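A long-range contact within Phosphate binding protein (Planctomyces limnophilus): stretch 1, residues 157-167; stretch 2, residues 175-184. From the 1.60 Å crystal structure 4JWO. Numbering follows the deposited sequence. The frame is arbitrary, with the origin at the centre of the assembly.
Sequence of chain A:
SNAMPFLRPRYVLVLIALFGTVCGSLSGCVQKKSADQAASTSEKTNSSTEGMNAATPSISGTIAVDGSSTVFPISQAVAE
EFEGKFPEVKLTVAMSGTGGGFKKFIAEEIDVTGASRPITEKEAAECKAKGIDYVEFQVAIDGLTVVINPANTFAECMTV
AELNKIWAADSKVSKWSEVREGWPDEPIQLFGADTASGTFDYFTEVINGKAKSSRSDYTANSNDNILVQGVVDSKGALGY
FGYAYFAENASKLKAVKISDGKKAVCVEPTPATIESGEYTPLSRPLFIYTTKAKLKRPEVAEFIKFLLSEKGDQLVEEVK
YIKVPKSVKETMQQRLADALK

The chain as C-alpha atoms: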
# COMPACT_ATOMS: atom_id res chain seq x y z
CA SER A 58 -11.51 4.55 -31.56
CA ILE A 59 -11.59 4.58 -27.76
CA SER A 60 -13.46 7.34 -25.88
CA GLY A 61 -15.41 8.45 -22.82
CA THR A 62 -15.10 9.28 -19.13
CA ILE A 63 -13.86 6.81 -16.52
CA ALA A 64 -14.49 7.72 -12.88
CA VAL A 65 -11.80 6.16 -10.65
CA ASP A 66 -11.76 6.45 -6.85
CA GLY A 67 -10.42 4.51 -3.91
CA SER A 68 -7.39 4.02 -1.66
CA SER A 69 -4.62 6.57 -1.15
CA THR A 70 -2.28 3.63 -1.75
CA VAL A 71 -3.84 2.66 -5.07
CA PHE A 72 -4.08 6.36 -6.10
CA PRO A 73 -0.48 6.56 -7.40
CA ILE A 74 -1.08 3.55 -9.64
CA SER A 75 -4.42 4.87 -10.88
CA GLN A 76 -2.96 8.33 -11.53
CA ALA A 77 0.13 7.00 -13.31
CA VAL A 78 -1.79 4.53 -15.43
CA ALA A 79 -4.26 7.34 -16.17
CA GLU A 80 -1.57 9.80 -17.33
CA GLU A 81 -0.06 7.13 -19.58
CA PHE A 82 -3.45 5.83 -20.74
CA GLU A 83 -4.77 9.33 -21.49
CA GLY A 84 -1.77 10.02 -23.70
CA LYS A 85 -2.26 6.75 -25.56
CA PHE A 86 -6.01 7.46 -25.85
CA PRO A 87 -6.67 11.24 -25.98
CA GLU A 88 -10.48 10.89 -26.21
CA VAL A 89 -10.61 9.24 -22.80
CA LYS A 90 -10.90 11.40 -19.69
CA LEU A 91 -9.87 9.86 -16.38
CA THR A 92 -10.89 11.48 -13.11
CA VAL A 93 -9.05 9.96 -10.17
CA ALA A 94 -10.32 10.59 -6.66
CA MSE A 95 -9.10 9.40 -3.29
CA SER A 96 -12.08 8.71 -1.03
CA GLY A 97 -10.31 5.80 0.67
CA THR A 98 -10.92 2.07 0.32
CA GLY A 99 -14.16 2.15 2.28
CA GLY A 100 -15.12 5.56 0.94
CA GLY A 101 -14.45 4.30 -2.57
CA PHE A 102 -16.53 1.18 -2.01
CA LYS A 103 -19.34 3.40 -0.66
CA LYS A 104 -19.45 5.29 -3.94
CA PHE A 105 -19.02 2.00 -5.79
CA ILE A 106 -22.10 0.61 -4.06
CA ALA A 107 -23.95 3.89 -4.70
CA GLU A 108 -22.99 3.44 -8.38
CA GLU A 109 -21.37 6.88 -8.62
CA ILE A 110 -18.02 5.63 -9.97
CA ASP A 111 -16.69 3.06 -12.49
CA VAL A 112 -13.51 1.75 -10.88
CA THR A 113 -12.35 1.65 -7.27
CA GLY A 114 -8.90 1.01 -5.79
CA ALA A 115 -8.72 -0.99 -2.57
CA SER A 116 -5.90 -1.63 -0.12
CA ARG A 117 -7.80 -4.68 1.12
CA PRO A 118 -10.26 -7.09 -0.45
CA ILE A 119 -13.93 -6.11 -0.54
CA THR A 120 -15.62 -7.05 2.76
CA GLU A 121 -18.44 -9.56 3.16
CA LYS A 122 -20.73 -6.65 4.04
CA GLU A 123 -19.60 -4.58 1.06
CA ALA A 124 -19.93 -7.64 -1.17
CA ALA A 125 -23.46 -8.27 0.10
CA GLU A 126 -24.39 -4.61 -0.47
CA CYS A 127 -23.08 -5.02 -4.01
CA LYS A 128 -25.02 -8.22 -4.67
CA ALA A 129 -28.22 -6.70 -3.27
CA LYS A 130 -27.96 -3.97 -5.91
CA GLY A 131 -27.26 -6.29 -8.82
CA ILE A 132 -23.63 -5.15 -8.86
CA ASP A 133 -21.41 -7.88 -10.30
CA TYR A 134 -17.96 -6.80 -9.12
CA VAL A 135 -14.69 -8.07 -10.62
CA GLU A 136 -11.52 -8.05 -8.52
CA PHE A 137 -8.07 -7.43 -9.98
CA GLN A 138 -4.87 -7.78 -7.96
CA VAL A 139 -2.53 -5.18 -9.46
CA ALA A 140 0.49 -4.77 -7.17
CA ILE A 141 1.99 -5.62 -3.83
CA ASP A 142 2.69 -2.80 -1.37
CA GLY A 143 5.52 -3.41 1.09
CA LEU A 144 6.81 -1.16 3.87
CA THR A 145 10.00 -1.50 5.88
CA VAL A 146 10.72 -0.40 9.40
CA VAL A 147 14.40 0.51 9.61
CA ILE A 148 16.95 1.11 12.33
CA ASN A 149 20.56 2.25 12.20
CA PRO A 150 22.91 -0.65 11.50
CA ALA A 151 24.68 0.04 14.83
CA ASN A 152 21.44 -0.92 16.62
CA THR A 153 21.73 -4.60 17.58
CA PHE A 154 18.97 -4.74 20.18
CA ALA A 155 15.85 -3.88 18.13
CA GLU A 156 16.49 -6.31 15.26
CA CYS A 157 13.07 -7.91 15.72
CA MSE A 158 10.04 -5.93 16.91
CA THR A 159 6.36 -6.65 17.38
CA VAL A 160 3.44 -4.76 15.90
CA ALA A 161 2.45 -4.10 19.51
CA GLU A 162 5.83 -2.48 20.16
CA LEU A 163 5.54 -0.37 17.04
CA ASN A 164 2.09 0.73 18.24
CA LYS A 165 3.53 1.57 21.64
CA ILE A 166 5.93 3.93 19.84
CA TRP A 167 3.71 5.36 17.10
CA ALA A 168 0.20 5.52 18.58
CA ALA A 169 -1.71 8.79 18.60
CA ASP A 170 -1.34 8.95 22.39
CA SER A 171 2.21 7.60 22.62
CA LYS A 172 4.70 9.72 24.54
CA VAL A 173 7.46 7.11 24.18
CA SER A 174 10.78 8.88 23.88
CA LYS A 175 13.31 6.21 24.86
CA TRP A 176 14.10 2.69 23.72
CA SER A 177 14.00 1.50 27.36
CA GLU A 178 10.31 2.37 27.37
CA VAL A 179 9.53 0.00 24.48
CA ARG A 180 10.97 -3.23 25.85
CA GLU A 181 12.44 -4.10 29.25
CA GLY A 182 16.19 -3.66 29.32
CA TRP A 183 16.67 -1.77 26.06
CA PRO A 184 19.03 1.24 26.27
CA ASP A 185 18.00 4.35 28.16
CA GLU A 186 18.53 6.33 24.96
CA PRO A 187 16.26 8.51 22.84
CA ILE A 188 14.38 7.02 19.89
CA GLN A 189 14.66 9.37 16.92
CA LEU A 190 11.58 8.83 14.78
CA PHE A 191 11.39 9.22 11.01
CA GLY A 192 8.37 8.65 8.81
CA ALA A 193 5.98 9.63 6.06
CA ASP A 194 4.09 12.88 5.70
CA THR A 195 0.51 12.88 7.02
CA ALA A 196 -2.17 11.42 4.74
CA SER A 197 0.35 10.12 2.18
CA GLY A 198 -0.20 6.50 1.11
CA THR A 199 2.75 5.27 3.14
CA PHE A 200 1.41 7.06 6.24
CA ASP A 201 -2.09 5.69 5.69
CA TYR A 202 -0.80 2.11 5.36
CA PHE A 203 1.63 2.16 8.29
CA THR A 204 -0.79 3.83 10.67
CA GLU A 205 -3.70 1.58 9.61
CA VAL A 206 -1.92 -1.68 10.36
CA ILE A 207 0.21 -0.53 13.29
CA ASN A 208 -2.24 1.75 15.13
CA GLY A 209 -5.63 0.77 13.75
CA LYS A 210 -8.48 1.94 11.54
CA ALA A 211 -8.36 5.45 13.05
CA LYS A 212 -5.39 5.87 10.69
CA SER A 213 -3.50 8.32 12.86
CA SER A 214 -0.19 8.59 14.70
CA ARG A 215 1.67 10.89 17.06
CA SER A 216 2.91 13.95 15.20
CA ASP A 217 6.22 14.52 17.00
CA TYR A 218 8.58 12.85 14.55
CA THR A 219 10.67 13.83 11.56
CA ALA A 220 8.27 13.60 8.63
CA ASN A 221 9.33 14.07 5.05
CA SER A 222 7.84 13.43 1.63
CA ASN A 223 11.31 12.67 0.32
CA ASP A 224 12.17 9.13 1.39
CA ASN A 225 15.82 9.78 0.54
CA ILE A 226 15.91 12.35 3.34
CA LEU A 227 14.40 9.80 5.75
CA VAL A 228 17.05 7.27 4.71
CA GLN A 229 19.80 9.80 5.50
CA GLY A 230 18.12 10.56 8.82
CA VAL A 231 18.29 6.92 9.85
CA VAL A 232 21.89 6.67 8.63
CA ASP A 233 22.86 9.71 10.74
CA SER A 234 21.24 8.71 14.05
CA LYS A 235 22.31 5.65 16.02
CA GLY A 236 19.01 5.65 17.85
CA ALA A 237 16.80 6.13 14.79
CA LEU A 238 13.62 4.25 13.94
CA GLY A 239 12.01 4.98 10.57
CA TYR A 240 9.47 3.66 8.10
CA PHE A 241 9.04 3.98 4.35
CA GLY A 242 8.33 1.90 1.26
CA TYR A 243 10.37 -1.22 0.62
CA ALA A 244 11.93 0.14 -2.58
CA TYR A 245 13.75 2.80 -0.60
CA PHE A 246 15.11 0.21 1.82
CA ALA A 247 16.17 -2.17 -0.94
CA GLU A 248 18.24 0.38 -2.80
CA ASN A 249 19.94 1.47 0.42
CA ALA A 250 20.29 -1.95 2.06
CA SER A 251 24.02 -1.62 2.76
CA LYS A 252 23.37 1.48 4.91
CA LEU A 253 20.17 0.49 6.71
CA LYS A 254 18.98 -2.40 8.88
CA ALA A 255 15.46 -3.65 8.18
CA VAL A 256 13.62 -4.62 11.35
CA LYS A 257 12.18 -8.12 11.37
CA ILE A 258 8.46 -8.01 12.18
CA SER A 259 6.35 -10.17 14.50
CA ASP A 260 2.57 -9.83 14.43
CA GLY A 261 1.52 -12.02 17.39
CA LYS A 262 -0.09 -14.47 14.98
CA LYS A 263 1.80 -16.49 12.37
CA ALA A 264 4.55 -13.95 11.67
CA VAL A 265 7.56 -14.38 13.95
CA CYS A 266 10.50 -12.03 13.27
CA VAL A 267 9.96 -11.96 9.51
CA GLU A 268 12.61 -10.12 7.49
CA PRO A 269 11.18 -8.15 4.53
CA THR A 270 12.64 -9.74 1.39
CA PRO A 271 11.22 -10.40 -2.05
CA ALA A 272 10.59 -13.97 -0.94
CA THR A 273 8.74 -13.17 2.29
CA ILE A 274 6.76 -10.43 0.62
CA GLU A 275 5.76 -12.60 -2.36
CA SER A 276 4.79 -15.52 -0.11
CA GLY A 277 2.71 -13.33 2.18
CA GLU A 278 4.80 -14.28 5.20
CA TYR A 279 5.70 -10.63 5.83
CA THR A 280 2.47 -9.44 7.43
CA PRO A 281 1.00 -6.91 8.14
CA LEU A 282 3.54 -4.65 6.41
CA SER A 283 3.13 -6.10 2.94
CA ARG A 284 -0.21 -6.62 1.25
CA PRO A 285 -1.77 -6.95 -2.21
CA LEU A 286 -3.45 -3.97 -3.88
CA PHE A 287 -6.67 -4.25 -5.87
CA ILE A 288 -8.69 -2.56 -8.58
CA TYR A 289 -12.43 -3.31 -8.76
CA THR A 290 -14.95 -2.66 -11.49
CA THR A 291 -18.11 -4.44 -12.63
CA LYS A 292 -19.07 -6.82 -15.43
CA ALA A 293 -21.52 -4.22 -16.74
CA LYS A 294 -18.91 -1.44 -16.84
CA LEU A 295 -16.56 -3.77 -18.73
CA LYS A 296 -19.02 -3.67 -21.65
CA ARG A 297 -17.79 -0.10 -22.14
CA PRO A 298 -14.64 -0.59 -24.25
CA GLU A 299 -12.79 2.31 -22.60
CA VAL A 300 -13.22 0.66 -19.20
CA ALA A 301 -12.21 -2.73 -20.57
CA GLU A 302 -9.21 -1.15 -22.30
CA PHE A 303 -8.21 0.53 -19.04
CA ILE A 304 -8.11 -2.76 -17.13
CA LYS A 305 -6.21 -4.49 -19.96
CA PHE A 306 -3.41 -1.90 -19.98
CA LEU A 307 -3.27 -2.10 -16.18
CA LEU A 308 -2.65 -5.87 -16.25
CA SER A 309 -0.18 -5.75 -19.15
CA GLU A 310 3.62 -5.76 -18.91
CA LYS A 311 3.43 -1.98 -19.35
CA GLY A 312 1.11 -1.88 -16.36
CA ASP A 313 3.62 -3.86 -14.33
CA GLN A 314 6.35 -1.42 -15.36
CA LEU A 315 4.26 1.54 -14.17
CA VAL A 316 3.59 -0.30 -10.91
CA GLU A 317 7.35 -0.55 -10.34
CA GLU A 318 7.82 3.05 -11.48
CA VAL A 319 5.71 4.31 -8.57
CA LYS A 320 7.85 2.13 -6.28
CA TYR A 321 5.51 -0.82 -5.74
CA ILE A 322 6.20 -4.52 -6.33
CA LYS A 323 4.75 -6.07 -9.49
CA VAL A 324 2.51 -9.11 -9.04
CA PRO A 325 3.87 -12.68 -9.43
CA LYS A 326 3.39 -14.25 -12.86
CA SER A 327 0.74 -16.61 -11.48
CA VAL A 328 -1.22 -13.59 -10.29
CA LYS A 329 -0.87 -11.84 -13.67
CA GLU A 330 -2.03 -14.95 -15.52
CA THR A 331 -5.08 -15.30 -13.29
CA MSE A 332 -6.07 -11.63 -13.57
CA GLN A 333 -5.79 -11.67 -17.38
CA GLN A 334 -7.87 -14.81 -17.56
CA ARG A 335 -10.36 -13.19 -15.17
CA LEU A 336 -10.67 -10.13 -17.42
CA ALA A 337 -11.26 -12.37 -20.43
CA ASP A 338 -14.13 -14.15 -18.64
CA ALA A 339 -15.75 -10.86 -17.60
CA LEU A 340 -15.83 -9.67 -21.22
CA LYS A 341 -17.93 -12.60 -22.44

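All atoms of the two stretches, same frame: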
# COMPACT_ATOMS: atom_id res chain seq x y z
N CYS A 157 14.41 -7.37 15.91
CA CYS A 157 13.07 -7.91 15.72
C CYS A 157 12.12 -7.16 16.65
O CYS A 157 12.41 -6.99 17.83
CB CYS A 157 13.02 -9.40 16.05
SG CYS A 157 11.32 -10.02 15.81
N MSE A 158 11.00 -6.68 16.10
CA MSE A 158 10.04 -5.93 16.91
C MSE A 158 8.65 -6.44 16.62
O MSE A 158 8.40 -6.99 15.55
CB MSE A 158 10.11 -4.43 16.61
CG MSE A 158 11.47 -3.84 16.93
SE MSE A 158 11.59 -1.96 16.54
CE MSE A 158 10.37 -1.31 17.91
N THR A 159 7.74 -6.25 17.56
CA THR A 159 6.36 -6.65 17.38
C THR A 159 5.54 -5.48 16.87
O THR A 159 5.92 -4.32 17.05
CB THR A 159 5.73 -7.16 18.69
OG1 THR A 159 5.64 -6.08 19.62
CG2 THR A 159 6.57 -8.27 19.28
N VAL A 160 4.40 -5.79 16.25
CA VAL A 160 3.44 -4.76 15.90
C VAL A 160 3.01 -4.00 17.15
O VAL A 160 2.91 -2.78 17.13
CB VAL A 160 2.23 -5.35 15.16
CG1 VAL A 160 1.09 -4.33 15.07
CG2 VAL A 160 2.65 -5.81 13.78
N ALA A 161 2.82 -4.73 18.25
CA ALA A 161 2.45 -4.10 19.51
C ALA A 161 3.50 -3.09 19.96
O ALA A 161 3.15 -2.01 20.45
CB ALA A 161 2.20 -5.14 20.59
N GLU A 162 4.78 -3.42 19.80
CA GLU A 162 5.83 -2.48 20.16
C GLU A 162 5.84 -1.26 19.25
O GLU A 162 6.03 -0.14 19.71
CB GLU A 162 7.21 -3.16 20.16
CG GLU A 162 7.41 -3.99 21.40
CD GLU A 162 8.53 -4.99 21.28
OE1 GLU A 162 9.01 -5.24 20.15
OE2 GLU A 162 8.92 -5.54 22.33
N LEU A 163 5.61 -1.49 17.97
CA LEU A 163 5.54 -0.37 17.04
C LEU A 163 4.36 0.54 17.38
O LEU A 163 4.45 1.77 17.26
CB LEU A 163 5.48 -0.88 15.60
CG LEU A 163 6.82 -1.52 15.15
CD1 LEU A 163 6.65 -2.34 13.87
CD2 LEU A 163 7.91 -0.48 14.95
N ASN A 164 3.26 -0.05 17.83
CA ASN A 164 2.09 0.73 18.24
C ASN A 164 2.38 1.52 19.51
O ASN A 164 1.98 2.66 19.65
CB ASN A 164 0.86 -0.19 18.41
CG ASN A 164 -0.31 0.51 19.06
OD1 ASN A 164 -0.72 0.15 20.16
ND2 ASN A 164 -0.86 1.51 18.37
N LYS A 165 3.12 0.90 20.42
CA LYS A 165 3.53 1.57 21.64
C LYS A 165 4.31 2.85 21.32
O LYS A 165 4.18 3.87 22.00
CB LYS A 165 4.39 0.61 22.47
CG LYS A 165 4.60 1.00 23.90
CD LYS A 165 5.40 -0.09 24.61
CE LYS A 165 5.48 0.14 26.10
NZ LYS A 165 6.31 -0.91 26.74
N ILE A 166 5.11 2.79 20.26
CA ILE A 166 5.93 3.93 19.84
C ILE A 166 5.12 4.96 19.05
O ILE A 166 5.24 6.17 19.28
CB ILE A 166 7.10 3.45 18.96
CG1 ILE A 166 8.10 2.63 19.78
CG2 ILE A 166 7.81 4.64 18.31
CD1 ILE A 166 9.06 1.85 18.94
N TRP A 167 4.31 4.49 18.11
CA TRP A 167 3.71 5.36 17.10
C TRP A 167 2.28 5.81 17.35
O TRP A 167 1.78 6.69 16.64
CB TRP A 167 3.75 4.68 15.73
CG TRP A 167 5.12 4.70 15.11
CD1 TRP A 167 6.02 3.67 15.08
CD2 TRP A 167 5.74 5.80 14.44
NE1 TRP A 167 7.15 4.06 14.42
CE2 TRP A 167 7.02 5.37 14.02
CE3 TRP A 167 5.35 7.11 14.14
CZ2 TRP A 167 7.90 6.20 13.31
CZ3 TRP A 167 6.22 7.94 13.46
CH2 TRP A 167 7.48 7.47 13.04
N LYS A 175 12.09 6.98 24.64
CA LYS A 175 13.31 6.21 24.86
C LYS A 175 13.12 4.74 24.54
O LYS A 175 12.06 4.18 24.77
CB LYS A 175 13.78 6.35 26.31
CG LYS A 175 14.22 7.74 26.70
CD LYS A 175 14.53 7.83 28.18
CE LYS A 175 15.16 9.17 28.52
NZ LYS A 175 15.55 9.25 29.96
N TRP A 176 14.18 4.11 24.06
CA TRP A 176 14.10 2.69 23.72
C TRP A 176 13.74 1.83 24.94
O TRP A 176 13.05 0.82 24.81
CB TRP A 176 15.41 2.22 23.10
CG TRP A 176 15.64 2.72 21.71
CD1 TRP A 176 16.39 3.79 21.34
CD2 TRP A 176 15.11 2.16 20.50
NE1 TRP A 176 16.38 3.94 19.97
CE2 TRP A 176 15.60 2.94 19.43
CE3 TRP A 176 14.28 1.07 20.22
CZ2 TRP A 176 15.28 2.67 18.09
CZ3 TRP A 176 13.96 0.80 18.89
CH2 TRP A 176 14.47 1.60 17.85
N SER A 177 14.22 2.24 26.12
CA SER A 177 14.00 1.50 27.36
C SER A 177 12.52 1.41 27.71
O SER A 177 12.10 0.57 28.52
CB SER A 177 14.74 2.18 28.52
OG SER A 177 14.34 3.55 28.60
N GLU A 178 11.74 2.30 27.11
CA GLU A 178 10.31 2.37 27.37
C GLU A 178 9.53 1.43 26.45
O GLU A 178 8.35 1.19 26.68
CB GLU A 178 9.81 3.81 27.20
CG GLU A 178 10.29 4.75 28.30
CD GLU A 178 10.04 6.22 27.99
OE1 GLU A 178 9.97 6.57 26.80
OE2 GLU A 178 9.92 7.02 28.94
N VAL A 179 10.19 0.90 25.43
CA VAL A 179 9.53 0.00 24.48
C VAL A 179 9.60 -1.44 24.95
O VAL A 179 8.60 -2.15 24.96
CB VAL A 179 10.14 0.12 23.07
CG1 VAL A 179 9.35 -0.75 22.08
CG2 VAL A 179 10.13 1.57 22.63
N ARG A 180 10.78 -1.88 25.34
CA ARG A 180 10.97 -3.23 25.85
C ARG A 180 11.94 -3.20 27.02
O ARG A 180 12.94 -2.48 26.97
CB ARG A 180 11.50 -4.17 24.76
CG ARG A 180 11.60 -5.64 25.21
CD ARG A 180 12.26 -6.48 24.14
NE ARG A 180 11.51 -6.46 22.89
CZ ARG A 180 11.74 -7.26 21.86
NH1 ARG A 180 12.69 -8.18 21.94
NH2 ARG A 180 11.01 -7.14 20.75
N GLU A 181 11.63 -3.98 28.05
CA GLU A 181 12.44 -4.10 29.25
C GLU A 181 13.90 -4.32 28.91
O GLU A 181 14.24 -5.24 28.16
CB GLU A 181 11.96 -5.30 30.09
CG GLU A 181 12.76 -5.51 31.36
CD GLU A 181 12.42 -4.50 32.44
OE1 GLU A 181 11.30 -3.94 32.39
OE2 GLU A 181 13.26 -4.28 33.34
N GLY A 182 14.76 -3.46 29.44
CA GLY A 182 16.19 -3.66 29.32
C GLY A 182 16.86 -2.95 28.17
O GLY A 182 18.08 -2.82 28.16
N TRP A 183 16.09 -2.48 27.19
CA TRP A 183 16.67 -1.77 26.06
C TRP A 183 17.31 -0.46 26.55
O TRP A 183 16.95 0.05 27.61
CB TRP A 183 15.60 -1.49 24.99
CG TRP A 183 15.32 -2.66 24.10
CD1 TRP A 183 15.88 -3.90 24.18
CD2 TRP A 183 14.41 -2.69 23.00
NE1 TRP A 183 15.37 -4.71 23.18
CE2 TRP A 183 14.47 -3.99 22.45
CE3 TRP A 183 13.55 -1.74 22.42
CZ2 TRP A 183 13.70 -4.37 21.34
CZ3 TRP A 183 12.78 -2.12 21.32
CH2 TRP A 183 12.86 -3.43 20.79
N PRO A 184 18.28 0.07 25.79
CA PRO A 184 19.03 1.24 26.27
C PRO A 184 18.17 2.45 26.63
O PRO A 184 17.17 2.77 25.97
CB PRO A 184 19.95 1.57 25.09
CG PRO A 184 20.19 0.24 24.45
CD PRO A 184 18.87 -0.50 24.56
O HOH W 1 7.87 -4.80 24.74

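This is a side-chain-mediated contact between a strand-to-helix segment and a largely irregular loop that contains a short 3-10 segment, in which a small apolar cluster centred on Val 179 is bordered by a salt bridge and by a lysine that binds the loop's carbonyl oxygens. The first stretch leaves a short strand, residues 157-159, and enters a helix at Val 160. In the second, a 3-10 segment, residues 176-178, follows Lys 175 and leads, through Val 179, into a type II turn from Arg 180 to Trp 183. The backbones come closest at Glu 162 and Val 179, whose CA atoms lie 6.2 Å apart. No backbone-to-backbone hydrogen bond crosses the interface, so side chains do the joining.

Val 179 suits the centre because it is compact and branched, and its two methyls pack against several neighbours. Its CG2 packs 3.7 Å from Ile 166 CG1, while its CG1 lies 3.8 Å from Glu 162 CB. Glu 162 and Ile 166 are one helical turn apart, so both can meet the same valine. Met 158, present as selenomethionine, extends the apolar surface with a long, flexible chain that reaches several partners: its CE is 4.3 Å from both Val 179 CG1 and Trp 176 CZ3, and its CG approaches Trp 183 CH2 at 4.1 Å, at the edge of that indole. Both tryptophans thus give apolar ring atoms for Met 158 to pack against.

The main polar link is the salt bridge between Glu 162 and Arg 180. Arg 180 NE donates to Glu 162 OE2 at 2.8 Å, and Arg 180 NH2 donates to Glu 162 OE1, also at 2.8 Å and with a nearly straight N-H...O angle of 166°. The carboxylate meets the guanidinium edge, where the N-H bonds point, so two donors can be matched with two acceptors. A weak bond from Arg 180 NH2 to Cys 157 O, 3.2 Å long, ties the same group to the strand.

Glu 162 is held in place by its own stretch. Its backbone N donates to Thr 159 OG1 at 2.8 Å, the threonine hydroxyl capping a helix whose first amides lack partners in the preceding turn. In return, Thr 159 N donates to Glu 162 OE1 at 3.1 Å. This reciprocal pairing braces the carboxylate that receives Arg 180.

One turn further along the helix from Ala 161, Lys 165 extends with all four chi angles near t, long enough for its ammonium group to reach the loop backbone. There NZ donates to Glu 178 O at 2.9 Å and to Val 179 O at 3.2 Å; a positive group with several hydrogens can serve two carbonyls at once. A water adds a further bridge, donating to Glu 162 OE2 at 2.7 Å and to Val 179 O at 2.8 Å. In the turn itself, Trp 183 N donates to Arg 180 O at 3.2 Å, and Gly 182 adopts a positive phi of 95°, a conformation that glycine accommodates readily.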